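Local coordinates for protein probable uracil-DNA glycosylase (Acanthamoeba polyphaga mimivirus, PDB 5X55) that is a probable uracil-DNA glycosylase, a viral member of the UDG-like superfamily built on a parallel beta-sheet with flanking helices, at residues E133-F137 with D278-L283; I164-P168 with P202-G206. All blocks are in the same frame, centred on the assembly; numbering follows the deposited sequence.

Interaction 1: residues E133-F137 with D278-L283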
loop_
_atom_site.group_PDB
_atom_site.type_symbol
_atom_site.label_atom_id
_atom_site.label_comp_id
_atom_site.label_asym_id
_atom_site.label_seq_id
_atom_site.Cartn_x
_atom_site.Cartn_y
_atom_site.Cartn_z
ATOM N N GLU A 133 -18.611 1.644 0.121
ATOM C CA GLU A 133 -18.413 0.590 -0.877
ATOM C C GLU A 133 -17.531 -0.563 -0.389
ATOM O O GLU A 133 -17.466 -1.588 -1.072
ATOM C CB GLU A 133 -17.803 1.171 -2.158
ATOM C CG GLU A 133 -18.653 2.246 -2.862
ATOM C CD GLU A 133 -18.474 3.652 -2.285
ATOM O OE1 GLU A 133 -18.185 3.778 -1.080
ATOM O OE2 GLU A 133 -18.619 4.638 -3.048
ATOM N N TRP A 134 -16.849 -0.431 0.754
ATOM C CA TRP A 134 -16.044 -1.517 1.292
ATOM C C TRP A 134 -16.764 -2.315 2.371
ATOM O O TRP A 134 -16.244 -3.357 2.797
ATOM C CB TRP A 134 -14.721 -0.980 1.862
ATOM C CG TRP A 134 -13.696 -0.586 0.814
ATOM C CD1 TRP A 134 -13.407 0.678 0.378
ATOM C CD2 TRP A 134 -12.816 -1.471 0.089
ATOM N NE1 TRP A 134 -12.406 0.635 -0.574
ATOM C CE2 TRP A 134 -12.031 -0.672 -0.769
ATOM C CE3 TRP A 134 -12.627 -2.857 0.077
ATOM C CZ2 TRP A 134 -11.078 -1.216 -1.633
ATOM C CZ3 TRP A 134 -11.658 -3.401 -0.780
ATOM C CH2 TRP A 134 -10.899 -2.582 -1.619
ATOM N N PHE A 135 -17.948 -1.864 2.813
ATOM C CA PHE A 135 -18.603 -2.518 3.945
ATOM C C PHE A 135 -18.893 -3.984 3.638
ATOM O O PHE A 135 -18.725 -4.851 4.504
ATOM C CB PHE A 135 -19.884 -1.764 4.335
ATOM C CG PHE A 135 -19.634 -0.400 4.984
ATOM C CD1 PHE A 135 -18.345 0.008 5.331
ATOM C CD2 PHE A 135 -20.697 0.470 5.252
ATOM C CE1 PHE A 135 -18.114 1.260 5.918
ATOM C CE2 PHE A 135 -20.480 1.726 5.842
ATOM C CZ PHE A 135 -19.189 2.125 6.176
ATOM N N ASP A 136 -19.269 -4.289 2.393
ATOM C CA ASP A 136 -19.504 -5.679 2.017
ATOM C C ASP A 136 -18.247 -6.509 2.220
ATOM O O ASP A 136 -18.282 -7.553 2.889
ATOM C CB ASP A 136 -20.002 -5.768 0.571
ATOM C CG ASP A 136 -21.492 -5.416 0.450
ATOM O OD1 ASP A 136 -22.012 -4.715 1.350
ATOM O OD2 ASP A 136 -22.148 -5.835 -0.532
ATOM N N PHE A 137 -17.108 -6.033 1.704
ATOM C CA PHE A 137 -15.872 -6.756 1.964
ATOM C C PHE A 137 -15.650 -6.884 3.460
ATOM O O PHE A 137 -15.348 -7.974 3.962
ATOM C CB PHE A 137 -14.680 -6.067 1.300
ATOM C CG PHE A 137 -13.358 -6.488 1.866
ATOM C CD1 PHE A 137 -12.821 -7.735 1.565
ATOM C CD2 PHE A 137 -12.659 -5.652 2.709
ATOM C CE1 PHE A 137 -11.612 -8.133 2.081
ATOM C CE2 PHE A 137 -11.452 -6.044 3.239
ATOM C CZ PHE A 137 -10.922 -7.298 2.922
ATOM N N ASP A 278 -7.452 -11.969 2.140
ATOM C CA ASP A 278 -8.859 -11.775 1.805
ATOM C C ASP A 278 -9.086 -10.497 0.997
ATOM O O ASP A 278 -10.013 -10.438 0.186
ATOM C CB ASP A 278 -9.705 -11.758 3.080
ATOM C CG ASP A 278 -9.986 -13.153 3.617
ATOM O OD1 ASP A 278 -9.889 -14.130 2.844
ATOM O OD2 ASP A 278 -10.305 -13.270 4.819
ATOM N N LEU A 279 -8.265 -9.472 1.193
ATOM C CA LEU A 279 -8.407 -8.262 0.391
ATOM C C LEU A 279 -8.037 -8.527 -1.067
ATOM O O LEU A 279 -8.790 -8.166 -1.991
ATOM C CB LEU A 279 -7.550 -7.152 1.004
ATOM C CG LEU A 279 -7.425 -5.799 0.310
ATOM C CD1 LEU A 279 -8.796 -5.253 -0.110
ATOM C CD2 LEU A 279 -6.678 -4.821 1.242
ATOM N N ILE A 280 -6.896 -9.196 -1.289
ATOM C CA ILE A 280 -6.490 -9.566 -2.649
ATOM C C ILE A 280 -7.557 -10.435 -3.295
ATOM O O ILE A 280 -7.986 -10.188 -4.434
ATOM C CB ILE A 280 -5.128 -10.299 -2.645
ATOM C CG1 ILE A 280 -4.041 -9.553 -1.843
ATOM C CG2 ILE A 280 -4.680 -10.622 -4.069
ATOM C CD1 ILE A 280 -3.657 -8.257 -2.393
ATOM N N ASP A 281 -8.000 -11.473 -2.574
ATOM C CA ASP A 281 -8.971 -12.412 -3.136
ATOM C C ASP A 281 -10.287 -11.719 -3.442
ATOM O O ASP A 281 -10.920 -11.998 -4.465
ATOM C CB ASP A 281 -9.200 -13.586 -2.177
ATOM C CG ASP A 281 -7.946 -14.435 -1.990
ATOM O OD1 ASP A 281 -7.019 -14.325 -2.831
ATOM O OD2 ASP A 281 -7.872 -15.195 -0.995
ATOM N N TYR A 282 -10.718 -10.815 -2.560
ATOM C CA TYR A 282 -11.936 -10.063 -2.820
ATOM C C TYR A 282 -11.825 -9.286 -4.126
ATOM O O TYR A 282 -12.757 -9.282 -4.947
ATOM C CB TYR A 282 -12.222 -9.119 -1.651
ATOM C CG TYR A 282 -13.456 -8.283 -1.866
ATOM C CD1 TYR A 282 -14.720 -8.775 -1.533
ATOM C CD2 TYR A 282 -13.369 -7.014 -2.418
ATOM C CE1 TYR A 282 -15.861 -8.010 -1.737
ATOM C CE2 TYR A 282 -14.506 -6.245 -2.630
ATOM C CZ TYR A 282 -15.742 -6.747 -2.291
ATOM O OH TYR A 282 -16.873 -5.983 -2.491
ATOM N N LEU A 283 -10.686 -8.616 -4.338
ATOM C CA LEU A 283 -10.557 -7.797 -5.544
ATOM C C LEU A 283 -10.532 -8.668 -6.799
ATOM O O LEU A 283 -11.251 -8.393 -7.768
ATOM C CB LEU A 283 -9.305 -6.913 -5.466
ATOM C CG LEU A 283 -9.291 -5.820 -4.392
ATOM C CD1 LEU A 283 -7.931 -5.147 -4.363
ATOM C CD2 LEU A 283 -10.375 -4.797 -4.643
HETATM O O HOH W 1 -17.098 -4.200 -0.453
#
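Aromatic and aliphatic packing joins the first turn of helix 135-142 to the middle of helix 273-286. F137 is at the heart of it: its CB lies 3.7 Å from the centroid of the Y282 ring, almost on the normal, a CH-pi contact, and its ring continues obliquely past Y282 (CD1 to Y282 CG 3.5 Å). The far end of the same ring reaches L279, CZ to CB 3.9 Å. Beside it, the broad indole of W134 covers two leucines, with CZ3 3.5 Å from L279 CD1 and CH2 3.8 Å from L283 CD2.

The polar link is water 1, which donates to E133 O, accepts from F137 N and bonds to Y282 OH (2.7 Å), so tyrosine suits a place where a ring must pack while its hydroxyl meets a bound water. W134 NE1 is satisfied by L178 O, and D278 by Y146 and K144.

L279 and L283 also touch I254 and F252, so the side of helix 273-286 that meets W134 also packs on strand 251-255, an outer strand of the parallel sheet.

Interaction 2: residues I164-P168 with P202-G206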
loop_
_atom_site.group_PDB
_atom_site.type_symbol
_atom_site.label_atom_id
_atom_site.label_comp_id
_atom_site.label_asym_id
_atom_site.label_seq_id
_atom_site.Cartn_x
_atom_site.Cartn_y
_atom_site.Cartn_z
ATOM N N ILE A 164 1.754 2.265 17.742
ATOM C CA ILE A 164 1.397 1.733 16.437
ATOM C C ILE A 164 1.310 2.860 15.419
ATOM O O ILE A 164 0.786 3.939 15.712
ATOM C CB ILE A 164 0.070 0.977 16.548
ATOM C CG1 ILE A 164 0.220 -0.166 17.561
ATOM C CG2 ILE A 164 -0.398 0.535 15.173
ATOM C CD1 ILE A 164 -1.043 -0.995 17.754
ATOM N N VAL A 165 1.870 2.626 14.233
ATOM C CA VAL A 165 1.781 3.531 13.089
ATOM C C VAL A 165 1.303 2.696 11.905
ATOM O O VAL A 165 1.549 1.478 11.876
ATOM C CB VAL A 165 3.124 4.220 12.793
ATOM C CG1 VAL A 165 3.559 5.088 13.971
ATOM C CG2 VAL A 165 4.216 3.177 12.426
ATOM N N PRO A 166 0.560 3.268 10.945
ATOM C CA PRO A 166 0.045 4.643 10.968
ATOM C C PRO A 166 -1.074 4.811 11.997
ATOM O O PRO A 166 -1.564 3.801 12.499
ATOM C CB PRO A 166 -0.493 4.834 9.547
ATOM C CG PRO A 166 -0.956 3.453 9.161
ATOM C CD PRO A 166 0.104 2.533 9.749
ATOM N N TYR A 167 -1.456 6.061 12.294
ATOM C CA TYR A 167 -2.543 6.337 13.222
ATOM C C TYR A 167 -3.863 5.820 12.651
ATOM O O TYR A 167 -3.996 5.632 11.436
ATOM C CB TYR A 167 -2.621 7.832 13.513
ATOM C CG TYR A 167 -1.481 8.338 14.386
ATOM C CD1 TYR A 167 -0.585 7.453 14.973
ATOM C CD2 TYR A 167 -1.311 9.696 14.630
ATOM C CE1 TYR A 167 0.436 7.902 15.763
ATOM C CE2 TYR A 167 -0.280 10.157 15.424
ATOM C CZ TYR A 167 0.591 9.253 15.984
ATOM O OH TYR A 167 1.624 9.691 16.768
ATOM N N PRO A 168 -4.845 5.548 13.519
ATOM C CA PRO A 168 -6.010 4.776 13.065
ATOM C C PRO A 168 -6.880 5.512 12.056
ATOM O O PRO A 168 -7.497 4.861 11.211
ATOM C CB PRO A 168 -6.765 4.458 14.368
ATOM C CG PRO A 168 -6.165 5.281 15.405
ATOM C CD PRO A 168 -4.824 5.725 14.983
ATOM N N PRO A 202 4.620 10.574 12.260
ATOM C CA PRO A 202 5.076 9.372 11.567
ATOM C C PRO A 202 5.149 9.589 10.063
ATOM O O PRO A 202 4.392 10.374 9.481
ATOM C CB PRO A 202 4.008 8.336 11.931
ATOM C CG PRO A 202 3.366 8.856 13.160
ATOM C CD PRO A 202 3.353 10.347 12.972
ATOM N N TYR A 203 6.106 8.901 9.437
ATOM C CA TYR A 203 6.131 8.824 7.976
ATOM C C TYR A 203 4.999 7.959 7.437
ATOM O O TYR A 203 4.492 8.225 6.348
ATOM C CB TYR A 203 7.468 8.261 7.489
ATOM C CG TYR A 203 8.663 9.143 7.742
ATOM C CD1 TYR A 203 8.517 10.485 8.056
ATOM C CD2 TYR A 203 9.945 8.625 7.663
ATOM C CE1 TYR A 203 9.625 11.288 8.293
ATOM C CE2 TYR A 203 11.053 9.412 7.890
ATOM C CZ TYR A 203 10.892 10.739 8.204
ATOM O OH TYR A 203 12.009 11.509 8.426
ATOM N N ALA A 204 4.595 6.925 8.169
ATOM C CA ALA A 204 3.514 6.057 7.710
ATOM C C ALA A 204 2.194 6.830 7.645
ATOM O O ALA A 204 1.817 7.526 8.600
ATOM C CB ALA A 204 3.384 4.852 8.637
ATOM N N MET A 205 1.500 6.720 6.504
ATOM C CA MET A 205 0.228 7.404 6.308
ATOM C C MET A 205 -0.839 6.486 5.707
ATOM O O MET A 205 -1.832 6.964 5.176
ATOM C CB MET A 205 0.421 8.647 5.433
ATOM C CG MET A 205 0.974 8.382 4.032
ATOM S SD MET A 205 0.920 9.928 3.095
ATOM C CE MET A 205 -0.814 9.942 2.618
ATOM N N GLY A 206 -0.677 5.171 5.817
ATOM C CA GLY A 206 -1.711 4.267 5.369
ATOM C C GLY A 206 -1.712 4.003 3.887
ATOM O O GLY A 206 -2.695 3.467 3.370
HETATM O O HOH W 2 0.230 7.982 11.074
#
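A cis peptide bond between V165 and P166 sets the shape of this contact, turning the chain as strand 164-165 ends so that both side chains face 202-206. V165, with chi1 in the m well, sets CG1 3.9 Å from P202 CG and CB 4.2 Å from A204 CB; a short branched residue fills the gap without reaching further. P166 meets A204 with CB 4.0 Å from CB, and the small methyl lets the two backbones come within 5.0 Å, CA to CA. The chi1 of Y167, -72°, swings its ring over P202, whose CG lies against one face, 4.0 Å from CZ. M205 points its CB away. With phi at +81°, G206 adopts a conformation in which a CB would jam against the preceding carbonyl, so glycine is called for.

The side-chain contacts are apolar, with P166 CB also packed against the backbone at A204 O and G206 N (3.7 Å each). P166, the residue nearest A204, has no NH to offer; the backbone link here runs through water 2, which accepts from Y167 N (2.8 Å) and donates to A204 O (3.0 Å). The joint thus depends on shape fit more than on direct hydrogen bonding.

How the interactions relate
Interaction 2 is nested within the loop that interaction 1 closes, yet the two do not touch: their centres are 22 Å apart and their nearest atoms about 9 Å. The parallel sheet relates them. Helix 273-286 of interaction 1 packs on strand 251-255, whose neighbour, strand 185-189, leads into the loop holding 202-206. The GQDPY signature of the family, which in relatives lines the active site, lies where that strand passes into the loop; Y203 returns to it, touching Y193 and pairing its backbone with G195. Interaction 2 is thus probably the nearer in structure to the functional pocket, while interaction 1 is helix packing. Each includes one bridging water, and neither involves a ligand.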